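Long-range contacts in GCN5-related N-acetyltransferase (Kribbella flavida, PDB 4IUS), which probably works as an acyltransferase of the GNAT family, transferring an acyl group other than an aminoacyl one: residues Q16-R20 with A180-G184; W40-V46 with R75-L81; E49-F54 with A85-L89; P105-V109 with L239-A245; A174-W178 with A206-A210. The protein carries 1 engineered substitution. All coordinates share one frame; numbering follows the deposited sequence.

Contact 1. Residues Q16-R20 with A180-G184; sequences QGLVR and AIADG. With SO4 (sulfate ion), chain C; SO4 (sulfate ion), chain D.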
# COMPACT_ATOMS: atom_id res chain seq x y z
N GLN A 16 6.86 3.56 9.44
CA GLN A 16 7.04 2.65 10.56
C GLN A 16 6.99 1.19 10.08
O GLN A 16 7.81 0.35 10.50
CB GLN A 16 5.97 2.92 11.63
CG GLN A 16 6.11 2.11 12.91
CD GLN A 16 5.00 2.39 13.90
OE1 GLN A 16 4.31 3.41 13.83
NE2 GLN A 16 4.82 1.47 14.83
N GLY A 17 6.06 0.88 9.17
CA GLY A 17 5.97 -0.48 8.61
C GLY A 17 7.16 -0.84 7.74
O GLY A 17 7.75 -1.93 7.86
N LEU A 18 7.55 0.09 6.90
CA LEU A 18 8.59 -0.18 5.91
C LEU A 18 9.94 -0.43 6.56
O LEU A 18 10.73 -1.25 6.08
CB LEU A 18 8.74 0.96 4.92
CG LEU A 18 7.60 1.10 3.90
CD1 LEU A 18 7.66 2.46 3.20
CD2 LEU A 18 7.60 -0.03 2.85
N VAL A 19 10.25 0.31 7.63
CA VAL A 19 11.57 0.21 8.25
C VAL A 19 11.79 -1.10 9.00
O VAL A 19 12.91 -1.44 9.30
CB VAL A 19 11.90 1.38 9.20
CG1 VAL A 19 11.89 2.72 8.49
CG2 VAL A 19 11.01 1.40 10.42
N ARG A 20 10.72 -1.86 9.28
CA ARG A 20 10.90 -3.14 9.96
C ARG A 20 11.74 -4.11 9.14
O ARG A 20 12.31 -5.02 9.74
CB ARG A 20 9.57 -3.78 10.29
CG ARG A 20 8.70 -2.96 11.23
CD ARG A 20 7.35 -3.61 11.40
NE ARG A 20 6.51 -2.91 12.38
CZ ARG A 20 5.20 -2.65 12.24
NH1 ARG A 20 4.53 -2.98 11.16
NH2 ARG A 20 4.55 -2.06 13.23
N ALA A 180 0.68 -5.45 8.12
CA ALA A 180 0.96 -5.36 9.53
C ALA A 180 0.56 -3.98 10.04
O ALA A 180 0.88 -2.94 9.45
CB ALA A 180 2.43 -5.61 9.78
N ILE A 181 -0.07 -3.94 11.21
CA ILE A 181 -0.54 -2.70 11.80
C ILE A 181 0.67 -1.90 12.29
O ILE A 181 1.63 -2.47 12.82
CB ILE A 181 -1.56 -2.98 12.92
CG1 ILE A 181 -2.94 -3.34 12.38
CG2 ILE A 181 -1.66 -1.78 13.89
CD1 ILE A 181 -3.12 -4.53 11.47
N ALA A 182 0.59 -0.59 12.13
CA ALA A 182 1.56 0.36 12.68
C ALA A 182 0.75 1.55 13.20
O ALA A 182 0.01 2.15 12.46
CB ALA A 182 2.55 0.79 11.60
N ASP A 183 0.87 1.89 14.49
CA ASP A 183 0.09 2.99 15.06
C ASP A 183 -1.41 2.87 14.75
O ASP A 183 -2.08 3.86 14.45
CB ASP A 183 0.58 4.40 14.55
CG ASP A 183 -0.23 5.57 15.14
OD1 ASP A 183 -0.45 5.61 16.38
OD2 ASP A 183 -0.66 6.50 14.37
N GLY A 184 -1.92 1.65 14.82
CA GLY A 184 -3.34 1.42 14.55
C GLY A 184 -3.75 1.45 13.08
O GLY A 184 -4.93 1.26 12.76
S SO4 C . 7.31 -1.29 15.67
O1 SO4 C . 5.84 -1.47 15.79
O2 SO4 C . 7.81 -2.08 14.53
O3 SO4 C . 7.62 0.12 15.33
O4 SO4 C . 7.98 -1.73 16.90
S SO4 D . 2.40 1.42 17.85
O1 SO4 D . 0.99 1.74 18.14
O2 SO4 D . 2.58 0.88 16.48
O3 SO4 D . 3.25 2.62 17.98
O4 SO4 D . 2.83 0.45 18.86
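Q16 lays its extended chain along the methyl of A182, with CB, CG and CD all near that one carbon and the amide carbon CD coming to 3.7 Å from A182 CB. CG stands opposite the backbone N (chi1 -175°), which carries the amide off the helix and out to the loop. There NE2 is shared between two sulfates. NE2 donates to O2 of the chain D ion at 2.8 Å, while O3 and, at greater length, O1 of the chain C ion also accept from it. The backbone N of D183 grips the same O2 of the chain D ion at 2.8 Å, so one sulfate oxygen links the helix to the loop.

R20 holds the chain C ion side-on: NE meets its O2 at 2.6 Å, and NH2 meets its O1 at 2.9 Å. Both bonds are almost straight and lie near the guanidinium plane. NH2 also donates to I181 O at 3.0 Å, and NH1 adds a weak bond to the same oxygen. Gripped by the ion and by the carbonyl, the guanidinium is fixed in its rotation, with the methyls of A180 and A182 beside it. G17 places no side chain between helix and loop. A further tie runs from D183 O to R9, about two turns before Q16 on helix 6-19.

The ions probably come from the crystallisation liquor, yet they suggest a patch able to hold anions where helix 6-19 meets the loop of the β-hairpin formed by strands 171-179 and 185-193 of the GNAT fold.

Contact 2. Residues W40-V46 with R75-L81; sequences WFLSRAV and RWLSAEL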
# COMPACT_ATOMS: atom_id res chain seq x y z
N TRP A 40 12.66 -4.47 -7.54
CA TRP A 40 12.86 -3.01 -7.58
C TRP A 40 11.96 -2.25 -6.61
O TRP A 40 12.41 -1.34 -5.91
CB TRP A 40 12.73 -2.48 -8.99
CG TRP A 40 11.35 -2.50 -9.57
CD1 TRP A 40 10.79 -3.49 -10.36
CD2 TRP A 40 10.33 -1.47 -9.43
NE1 TRP A 40 9.50 -3.15 -10.71
CE2 TRP A 40 9.17 -1.93 -10.16
CE3 TRP A 40 10.28 -0.24 -8.78
CZ2 TRP A 40 7.99 -1.17 -10.23
CZ3 TRP A 40 9.10 0.49 -8.82
CH2 TRP A 40 7.98 0.04 -9.55
N PHE A 41 10.70 -2.65 -6.52
CA PHE A 41 9.72 -1.89 -5.76
C PHE A 41 9.83 -2.10 -4.27
O PHE A 41 9.16 -1.39 -3.51
CB PHE A 41 8.29 -2.12 -6.26
CG PHE A 41 7.85 -3.55 -6.23
CD1 PHE A 41 7.47 -4.14 -5.05
CD2 PHE A 41 7.88 -4.32 -7.38
CE1 PHE A 41 7.10 -5.48 -5.02
CE2 PHE A 41 7.50 -5.64 -7.38
CZ PHE A 41 7.12 -6.23 -6.18
N LEU A 42 10.65 -3.05 -3.81
CA LEU A 42 10.92 -3.25 -2.41
C LEU A 42 11.85 -2.20 -1.82
O LEU A 42 12.00 -2.15 -0.58
CB LEU A 42 11.46 -4.66 -2.13
CG LEU A 42 10.45 -5.77 -2.48
CD1 LEU A 42 11.10 -7.12 -2.15
CD2 LEU A 42 9.10 -5.60 -1.78
N SER A 43 12.49 -1.40 -2.66
CA SER A 43 13.33 -0.31 -2.20
C SER A 43 12.81 1.01 -2.75
O SER A 43 12.54 1.09 -3.93
CB SER A 43 14.78 -0.53 -2.61
OG SER A 43 15.32 -1.72 -2.02
N ARG A 44 12.67 2.03 -1.91
CA ARG A 44 12.13 3.32 -2.34
C ARG A 44 12.50 4.35 -1.31
O ARG A 44 12.95 4.02 -0.20
CB ARG A 44 10.60 3.27 -2.49
CG ARG A 44 9.87 3.11 -1.19
CD ARG A 44 8.36 3.15 -1.33
NE ARG A 44 7.94 2.01 -2.14
CZ ARG A 44 7.00 1.12 -1.80
NH1 ARG A 44 6.26 1.29 -0.71
NH2 ARG A 44 6.73 0.11 -2.64
N ALA A 45 12.31 5.61 -1.68
CA ALA A 45 12.39 6.72 -0.73
C ALA A 45 11.00 7.18 -0.31
O ALA A 45 10.06 7.14 -1.13
CB ALA A 45 13.20 7.86 -1.27
N VAL A 46 10.90 7.67 0.92
CA VAL A 46 9.69 8.31 1.42
C VAL A 46 10.11 9.54 2.24
O VAL A 46 11.32 9.80 2.42
CB VAL A 46 8.79 7.33 2.25
CG1 VAL A 46 8.42 6.08 1.42
CG2 VAL A 46 9.47 6.97 3.57
N ARG A 75 20.45 -0.46 -7.86
CA ARG A 75 19.01 -0.28 -7.77
C ARG A 75 18.56 1.08 -8.26
O ARG A 75 19.24 2.09 -8.07
CB ARG A 75 18.55 -0.51 -6.36
CG ARG A 75 18.72 -1.95 -5.96
CD ARG A 75 18.25 -2.20 -4.57
NE ARG A 75 18.69 -3.52 -4.10
CZ ARG A 75 18.54 -3.91 -2.86
NH1 ARG A 75 17.90 -3.14 -1.98
NH2 ARG A 75 19.03 -5.08 -2.48
N TRP A 76 17.38 1.07 -8.85
CA TRP A 76 16.74 2.28 -9.35
C TRP A 76 15.84 2.90 -8.30
O TRP A 76 15.09 2.21 -7.63
CB TRP A 76 15.97 1.92 -10.60
CG TRP A 76 15.13 3.00 -11.18
CD1 TRP A 76 15.53 4.01 -12.01
CD2 TRP A 76 13.71 3.19 -11.01
NE1 TRP A 76 14.47 4.80 -12.36
CE2 TRP A 76 13.35 4.34 -11.77
CE3 TRP A 76 12.72 2.52 -10.30
CZ2 TRP A 76 12.05 4.81 -11.84
CZ3 TRP A 76 11.41 2.96 -10.41
CH2 TRP A 76 11.08 4.09 -11.17
N LEU A 77 15.89 4.22 -8.20
CA LEU A 77 15.13 4.94 -7.17
C LEU A 77 13.73 5.38 -7.63
O LEU A 77 13.55 5.96 -8.69
CB LEU A 77 15.90 6.18 -6.77
CG LEU A 77 15.27 7.05 -5.68
CD1 LEU A 77 15.23 6.29 -4.38
CD2 LEU A 77 16.07 8.33 -5.54
N SER A 78 12.75 5.07 -6.81
CA SER A 78 11.40 5.64 -6.85
C SER A 78 11.11 6.18 -5.49
O SER A 78 11.78 5.85 -4.51
CB SER A 78 10.33 4.62 -7.25
OG SER A 78 10.30 3.53 -6.40
N ALA A 79 10.09 7.03 -5.40
CA ALA A 79 9.70 7.64 -4.17
C ALA A 79 8.18 7.65 -4.05
O ALA A 79 7.48 7.77 -5.09
CB ALA A 79 10.22 9.08 -4.07
N GLU A 80 7.68 7.51 -2.85
CA GLU A 80 6.24 7.59 -2.59
C GLU A 80 6.02 8.59 -1.47
O GLU A 80 6.60 8.44 -0.40
CB GLU A 80 5.64 6.25 -2.21
CG GLU A 80 5.62 5.20 -3.31
CD GLU A 80 4.70 4.00 -2.94
OE1 GLU A 80 4.12 3.98 -1.82
OE2 GLU A 80 4.56 3.11 -3.79
N LEU A 81 5.20 9.59 -1.72
CA LEU A 81 4.86 10.63 -0.78
C LEU A 81 3.35 10.69 -0.59
O LEU A 81 2.58 10.17 -1.39
CB LEU A 81 5.37 12.00 -1.23
CG LEU A 81 6.87 12.11 -1.51
CD1 LEU A 81 7.20 13.48 -2.08
CD2 LEU A 81 7.65 11.81 -0.25
O HOH W 1 15.01 -0.42 -6.53
O HOH W 2 12.37 1.84 -6.63
O HOH W 3 8.15 2.02 -5.15
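W40 turns a face of its indole to the edge of W76, an offset edge-to-face pair with the six-membered rings 5.7 Å apart and their planes at 70°. The W76 corner at CZ3 is the bump, reaching 3.7 Å from W40 CZ3, while H256 also stacks on W40. S43 OG takes a weak bond from R75 NH1, but its main partner is H35 N; R75 NH1 also bonds H35 O. Where the chains part between S43 and W76, water fills the hollow: one joins S43 O, W76 O and S78 OG, a second joins W40 O and W76 O.

Further on the chains close up, A45 N binding S78 O at 2.9 Å and E80 N binding A45 O at 3.0 Å, a single parallel bridge centred on A45 and A79. The methyls of that pair sit together, and L77 CD1 fills the space beside A45 CB, backed by helix 59-71. Strand, helix and parallel strand resemble a β-α-β crossover, consistent with the β4-β5 pair of a GNAT-like unit.

On the other face R44 bends at chi3 (63°) so that its guanidinium lies flat on the carboxylate of E80 in one of its two conformers, making the stacking less certain. Here NH1 and OE1 are 3.6 Å apart, a long salt bridge of charges without a directed N-H. N-H groups go instead to D148, to T147 O and, from NE, to a water that also meets S78 OG. A leucine at R44 would probably leave D148 and E80 without their positive partner and T147 O without its donor.

Contact 3. Residues E49-F54 with A85-L89; sequences EPGVPF and ANPGL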
# COMPACT_ATOMS: atom_id res chain seq x y z
N GLU A 49 10.08 12.78 7.67
CA GLU A 49 9.36 13.44 8.75
C GLU A 49 8.00 13.95 8.23
O GLU A 49 7.80 15.14 8.03
CB GLU A 49 10.17 14.62 9.31
CG GLU A 49 11.53 14.23 9.90
CD GLU A 49 12.35 15.44 10.30
OE1 GLU A 49 11.76 16.52 10.49
OE2 GLU A 49 13.59 15.30 10.35
N PRO A 50 7.02 13.04 8.04
CA PRO A 50 5.67 13.48 7.69
C PRO A 50 5.13 14.50 8.66
O PRO A 50 5.31 14.36 9.87
CB PRO A 50 4.83 12.20 7.77
CG PRO A 50 5.79 11.10 7.68
CD PRO A 50 7.11 11.58 8.19
N GLY A 51 4.47 15.52 8.16
CA GLY A 51 3.85 16.54 9.01
C GLY A 51 4.77 17.66 9.52
O GLY A 51 4.33 18.53 10.28
N VAL A 52 6.05 17.58 9.16
CA VAL A 52 7.08 18.54 9.57
C VAL A 52 7.52 19.35 8.34
O VAL A 52 7.78 18.76 7.30
CB VAL A 52 8.30 17.79 10.16
CG1 VAL A 52 9.43 18.74 10.58
CG2 VAL A 52 7.84 16.92 11.33
N PRO A 53 7.65 20.68 8.47
CA PRO A 53 8.09 21.49 7.34
C PRO A 53 9.48 21.09 6.91
O PRO A 53 10.27 20.62 7.76
CB PRO A 53 8.15 22.91 7.89
CG PRO A 53 7.69 22.87 9.25
CD PRO A 53 7.26 21.51 9.62
N PHE A 54 9.75 21.20 5.63
CA PHE A 54 11.08 20.93 5.12
C PHE A 54 11.69 22.14 4.46
O PHE A 54 11.02 23.07 4.04
CB PHE A 54 11.05 19.76 4.12
CG PHE A 54 10.44 20.11 2.80
CD1 PHE A 54 9.06 20.09 2.57
CD2 PHE A 54 11.27 20.48 1.76
CE1 PHE A 54 8.54 20.51 1.35
CE2 PHE A 54 10.75 20.85 0.52
CZ PHE A 54 9.40 20.87 0.33
N ALA A 85 0.78 15.35 3.71
CA ALA A 85 1.71 15.12 4.82
C ALA A 85 2.98 16.00 4.65
O ALA A 85 3.59 16.37 5.63
CB ALA A 85 2.15 13.66 4.88
N ASN A 86 3.37 16.27 3.41
CA ASN A 86 4.57 17.07 3.13
C ASN A 86 4.33 17.98 1.90
O ASN A 86 4.88 17.75 0.80
CB ASN A 86 5.79 16.16 2.92
CG ASN A 86 6.16 15.39 4.16
OD1 ASN A 86 5.74 14.26 4.34
ND2 ASN A 86 6.93 16.02 5.03
N PRO A 87 3.50 19.02 2.09
CA PRO A 87 3.09 19.78 0.92
C PRO A 87 4.30 20.39 0.20
O PRO A 87 5.17 20.99 0.83
CB PRO A 87 2.19 20.86 1.51
CG PRO A 87 1.68 20.29 2.77
CD PRO A 87 2.73 19.38 3.30
N GLY A 88 4.31 20.24 -1.11
CA GLY A 88 5.34 20.79 -1.98
C GLY A 88 6.58 19.95 -2.15
O GLY A 88 7.42 20.28 -3.00
N LEU A 89 6.74 18.89 -1.38
CA LEU A 89 7.97 18.11 -1.45
C LEU A 89 8.11 17.44 -2.82
O LEU A 89 9.19 17.44 -3.40
CB LEU A 89 8.06 17.13 -0.28
CG LEU A 89 9.32 16.26 -0.20
CD1 LEU A 89 10.61 17.08 -0.18
CD2 LEU A 89 9.25 15.37 1.03
O HOH W 4 6.50 19.04 4.83
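Two type II β-turns, E49 to V52 and N86 to L89, dock against each other through backbone bonds and the amide of N86. The first lies in the loop that leads into helix 59-71; the second runs straight into helix 89-95, with G88 as its N-cap. G51 N donates to A85 O at 2.8 Å, joining the corner of one turn to the residue ahead of the other. N86 then turns its amide toward the first turn, CG standing opposite its own carbonyl carbon (chi1 -65°), and ND2 reaches E49 O at 3.2 Å. That donor sits well above the carbonyl plane. V52 N, which closes the turn, comes to E49 O from the opposite face, so two N-H groups hold this one oxygen. The same ND2 donates to a water that in turn binds V52 O, while OD1 rests 3.4 Å from P50 CA. A leucine in place of N86 would probably leave E49 O with the turn's own N-H but without its second donor, and would break the water link to V52.

Type II turns favour glycine at the third position, filled here by G51 and G88 with positive phi. P50 and A85 press together through their CB atoms, 4.2 Å apart, and both also touch A11 of helix 6-19. At the far end F54 reaches across to the start of helix 89-95. L89 CD1 stands over the centre of its ring, a CH-π contact at 3.9 Å from the centroid, while P87 O lies at the ring edge, 3.4 Å from F54 CE1.

Contact 4. Residues P105-V109 with L239-A245; sequences PLLAV and LGYEPKA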
# COMPACT_ATOMS: atom_id res chain seq x y z
N PRO A 105 -5.37 8.34 -5.40
CA PRO A 105 -6.06 8.74 -4.20
C PRO A 105 -5.87 7.73 -3.09
O PRO A 105 -5.85 6.51 -3.36
CB PRO A 105 -7.52 8.82 -4.67
CG PRO A 105 -7.58 7.77 -5.74
CD PRO A 105 -6.25 7.82 -6.42
N LEU A 106 -5.83 8.21 -1.87
CA LEU A 106 -5.83 7.35 -0.71
C LEU A 106 -7.21 7.46 -0.08
O LEU A 106 -7.65 8.54 0.33
CB LEU A 106 -4.77 7.74 0.32
CG LEU A 106 -3.32 7.70 -0.15
CD1 LEU A 106 -2.44 7.76 1.10
CD2 LEU A 106 -3.03 6.45 -0.99
N LEU A 107 -7.90 6.32 -0.04
CA LEU A 107 -9.22 6.19 0.52
C LEU A 107 -9.09 5.54 1.89
O LEU A 107 -8.22 4.71 2.11
CB LEU A 107 -10.12 5.32 -0.33
CG LEU A 107 -10.22 5.61 -1.86
CD1 LEU A 107 -11.25 4.69 -2.54
CD2 LEU A 107 -10.41 7.05 -2.22
N ALA A 108 -9.89 5.97 2.85
CA ALA A 108 -9.76 5.46 4.21
C ALA A 108 -11.11 5.20 4.87
O ALA A 108 -12.11 5.81 4.48
CB ALA A 108 -8.88 6.36 5.10
N VAL A 109 -11.10 4.36 5.88
CA VAL A 109 -12.32 4.04 6.62
C VAL A 109 -11.92 3.68 8.06
O VAL A 109 -10.83 3.15 8.35
CB VAL A 109 -13.13 2.87 5.97
CG1 VAL A 109 -12.41 1.51 6.13
CG2 VAL A 109 -14.55 2.81 6.53
N LEU A 239 -18.56 0.61 0.71
CA LEU A 239 -18.03 -0.02 1.89
C LEU A 239 -17.74 0.94 3.05
O LEU A 239 -17.33 0.53 4.13
CB LEU A 239 -16.71 -0.72 1.53
CG LEU A 239 -16.75 -1.65 0.30
CD1 LEU A 239 -15.40 -2.34 0.16
CD2 LEU A 239 -17.87 -2.64 0.37
N GLY A 240 -17.91 2.25 2.79
CA GLY A 240 -17.62 3.29 3.75
C GLY A 240 -16.31 4.01 3.52
O GLY A 240 -16.03 4.97 4.23
N TYR A 241 -15.49 3.57 2.58
CA TYR A 241 -14.23 4.26 2.30
C TYR A 241 -14.52 5.61 1.65
O TYR A 241 -15.41 5.74 0.79
CB TYR A 241 -13.39 3.42 1.33
CG TYR A 241 -12.56 2.31 1.96
CD1 TYR A 241 -11.29 2.54 2.37
CD2 TYR A 241 -13.06 1.03 2.08
CE1 TYR A 241 -10.55 1.56 2.97
CE2 TYR A 241 -12.30 0.02 2.65
CZ TYR A 241 -11.05 0.28 3.09
OH TYR A 241 -10.23 -0.67 3.67
N GLU A 242 -13.70 6.58 2.01
CA GLU A 242 -13.80 7.93 1.46
C GLU A 242 -12.40 8.43 1.14
O GLU A 242 -11.45 8.12 1.84
CB GLU A 242 -14.42 8.89 2.47
CG GLU A 242 -15.83 8.56 2.89
CD GLU A 242 -16.27 9.56 3.92
OE1 GLU A 242 -16.42 10.72 3.52
OE2 GLU A 242 -16.42 9.21 5.13
N PRO A 243 -12.32 9.29 0.12
CA PRO A 243 -11.00 9.90 -0.18
C PRO A 243 -10.54 10.80 0.94
O PRO A 243 -11.32 11.64 1.40
CB PRO A 243 -11.24 10.67 -1.48
CG PRO A 243 -12.67 10.85 -1.53
CD PRO A 243 -13.36 9.74 -0.81
N LYS A 244 -9.30 10.65 1.38
CA LYS A 244 -8.77 11.41 2.49
C LYS A 244 -7.38 12.02 2.22
O LYS A 244 -6.98 12.91 2.96
CB LYS A 244 -8.70 10.54 3.74
CG LYS A 244 -10.07 10.21 4.33
CD LYS A 244 -10.74 11.42 4.98
CE LYS A 244 -12.11 11.15 5.48
NZ LYS A 244 -12.55 12.45 6.04
N ALA A 245 -6.65 11.55 1.22
CA ALA A 245 -5.31 12.07 0.95
C ALA A 245 -4.93 11.76 -0.47
O ALA A 245 -5.63 11.05 -1.19
CB ALA A 245 -4.28 11.49 1.96
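Backbone hydrogen bonds come first: L106 N gives to A245 O at 2.9 Å, and A108 pairs with E242 in both directions, A108 N to E242 O at 2.8 Å. L106 O accepts twice, from K244 N at 2.9 Å and from A245 N at 3.3 Å. Two residues facing one is a classic β-bulge, and it shifts the antiparallel register by one. L107 CA, between the bonded pairs, and Y241 CA, just beyond them, point their hydrogens at E242 O and A108 O.

Apolar contacts follow the two faces. L106 and A245 meet through their CB atoms on the face turned to helix 6-19, while L107 CD2 lies 3.8 Å from P243 CB on the other. V109 CG1 sits over a face of the Y241 ring, a CH-π contact 3.7 Å from the centroid, with CG1 between the backbone N and carbonyl carbon (chi1 70°). V109 CG2 packs against G240 O, where any CB on G240 would be tight.

T211 OG1 bonds Y241 OH. Main-chain bonding thus fixes strand 99-109 beside strand 242-251, and apolar packing of V109 and Y241 seals the end near helix 202-216.

Contact 5. Residues A174-W178 with A206-A210; sequences ATAAW and ATAYA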
# COMPACT_ATOMS: atom_id res chain seq x y z
N ALA A 174 -11.75 -14.76 -5.11
CA ALA A 174 -11.37 -13.36 -4.89
C ALA A 174 -10.60 -13.28 -3.60
O ALA A 174 -10.68 -14.18 -2.75
CB ALA A 174 -12.55 -12.41 -4.87
N THR A 175 -9.84 -12.20 -3.46
CA THR A 175 -8.96 -12.07 -2.32
C THR A 175 -8.68 -10.60 -2.01
O THR A 175 -8.86 -9.73 -2.86
CB THR A 175 -7.59 -12.80 -2.62
OG1 THR A 175 -6.81 -12.85 -1.42
CG2 THR A 175 -6.77 -12.16 -3.70
N ALA A 176 -8.23 -10.34 -0.79
CA ALA A 176 -7.70 -9.04 -0.34
C ALA A 176 -6.84 -9.31 0.89
O ALA A 176 -6.97 -10.33 1.52
CB ALA A 176 -8.84 -8.06 0.00
N ALA A 177 -5.94 -8.38 1.17
CA ALA A 177 -4.99 -8.55 2.27
C ALA A 177 -4.88 -7.25 3.05
O ALA A 177 -5.24 -6.16 2.53
CB ALA A 177 -3.63 -8.90 1.67
N TRP A 178 -4.36 -7.36 4.27
CA TRP A 178 -4.04 -6.18 5.06
C TRP A 178 -2.60 -6.28 5.54
O TRP A 178 -2.08 -7.36 5.83
CB TRP A 178 -5.01 -6.01 6.25
CG TRP A 178 -4.92 -7.01 7.38
CD1 TRP A 178 -4.22 -6.88 8.55
CD2 TRP A 178 -5.65 -8.27 7.49
NE1 TRP A 178 -4.41 -7.96 9.34
CE2 TRP A 178 -5.26 -8.85 8.74
CE3 TRP A 178 -6.50 -8.99 6.66
CZ2 TRP A 178 -5.75 -10.07 9.16
CZ3 TRP A 178 -7.00 -10.22 7.10
CH2 TRP A 178 -6.61 -10.76 8.32
N ALA A 206 -14.28 -9.00 -0.80
CA ALA A 206 -12.96 -9.34 -0.28
C ALA A 206 -12.37 -8.16 0.48
O ALA A 206 -11.83 -8.28 1.58
CB ALA A 206 -12.05 -9.81 -1.41
N THR A 207 -12.46 -6.99 -0.15
CA THR A 207 -11.95 -5.75 0.46
C THR A 207 -12.63 -5.50 1.79
O THR A 207 -11.98 -5.22 2.80
CB THR A 207 -12.17 -4.55 -0.47
OG1 THR A 207 -11.52 -4.79 -1.72
CG2 THR A 207 -11.61 -3.28 0.13
N ALA A 208 -13.95 -5.62 1.83
CA ALA A 208 -14.73 -5.36 3.03
C ALA A 208 -14.38 -6.33 4.14
O ALA A 208 -14.18 -5.96 5.29
CB ALA A 208 -16.22 -5.37 2.70
N TYR A 209 -14.27 -7.62 3.79
CA TYR A 209 -14.01 -8.65 4.78
C TYR A 209 -12.58 -8.58 5.30
O TYR A 209 -12.36 -8.73 6.49
CB TYR A 209 -14.33 -10.06 4.20
CG TYR A 209 -14.28 -11.15 5.22
CD1 TYR A 209 -15.25 -11.24 6.22
CD2 TYR A 209 -13.29 -12.13 5.17
CE1 TYR A 209 -15.16 -12.24 7.16
CE2 TYR A 209 -13.23 -13.13 6.12
CZ TYR A 209 -14.17 -13.16 7.12
OH TYR A 209 -14.13 -14.19 8.08
N ALA A 210 -11.62 -8.25 4.43
CA ALA A 210 -10.24 -8.04 4.87
C ALA A 210 -10.15 -6.84 5.84
O ALA A 210 -9.50 -6.90 6.88
CB ALA A 210 -9.28 -7.82 3.71
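A176 sets its methyl into the helix between A206 and A210, residues one turn apart. A176 CB comes to 3.4 Å from A206 O and to 3.7 Å from A210 CB. A206 answers by resting its own CB on the strand backbone, 3.5 Å from T175 O, and the A174 methyl flanks it more loosely. With methyls alone at these places there are no rotamers to fit, and the axes of strand and helix approach to 6.9 Å at 35°.

This is helix 202-216 lying on the central sheet of the GNAT fold, over strand 171-179 in the antiparallel part. In this family the helix follows the loop that binds the pyrophosphate of acetyl-CoA.

W178 does have a conformation to choose. Its CG stands between the backbone N and the carbonyl carbon (chi1 69°), and the indole, turned nearly square to that bond (chi2 96°), swings beside the helix. CE3 thereby comes to 3.7 Å from A210 O, while NE1, at the other side of the indole, is bound to P158 O. T175 points away from the helix, its OG1 opposite the backbone N (chi1 -171°) and bonded to V164 O of the neighbouring strand. T207 is turned away from the strand; its OG1 bonds G203 O within its own helix, while CG2 packs on L239 and Y241.

In the fold
Contacts 2 and 3 lie in the N-terminal half, with centres 18 Å apart, and touch where L81 packs on L89; their segments alternate along the chain. Contacts 4 and 5, 15 Å apart, meet through L239, Y241, T207 and A208, contact 5 being nested inside contact 4. Contact 1 closes a loop that holds contacts 2 and 3, and touches contact 2 through L18. Contacts 2, 4 and 5 all reach the mixed sheet, in which strand 99-109 from the first half sits between strands 222-225 and 242-251. The two halves are thus interlocked through one sheet, and the N-terminal half probably resembles a GNAT-like unit itself.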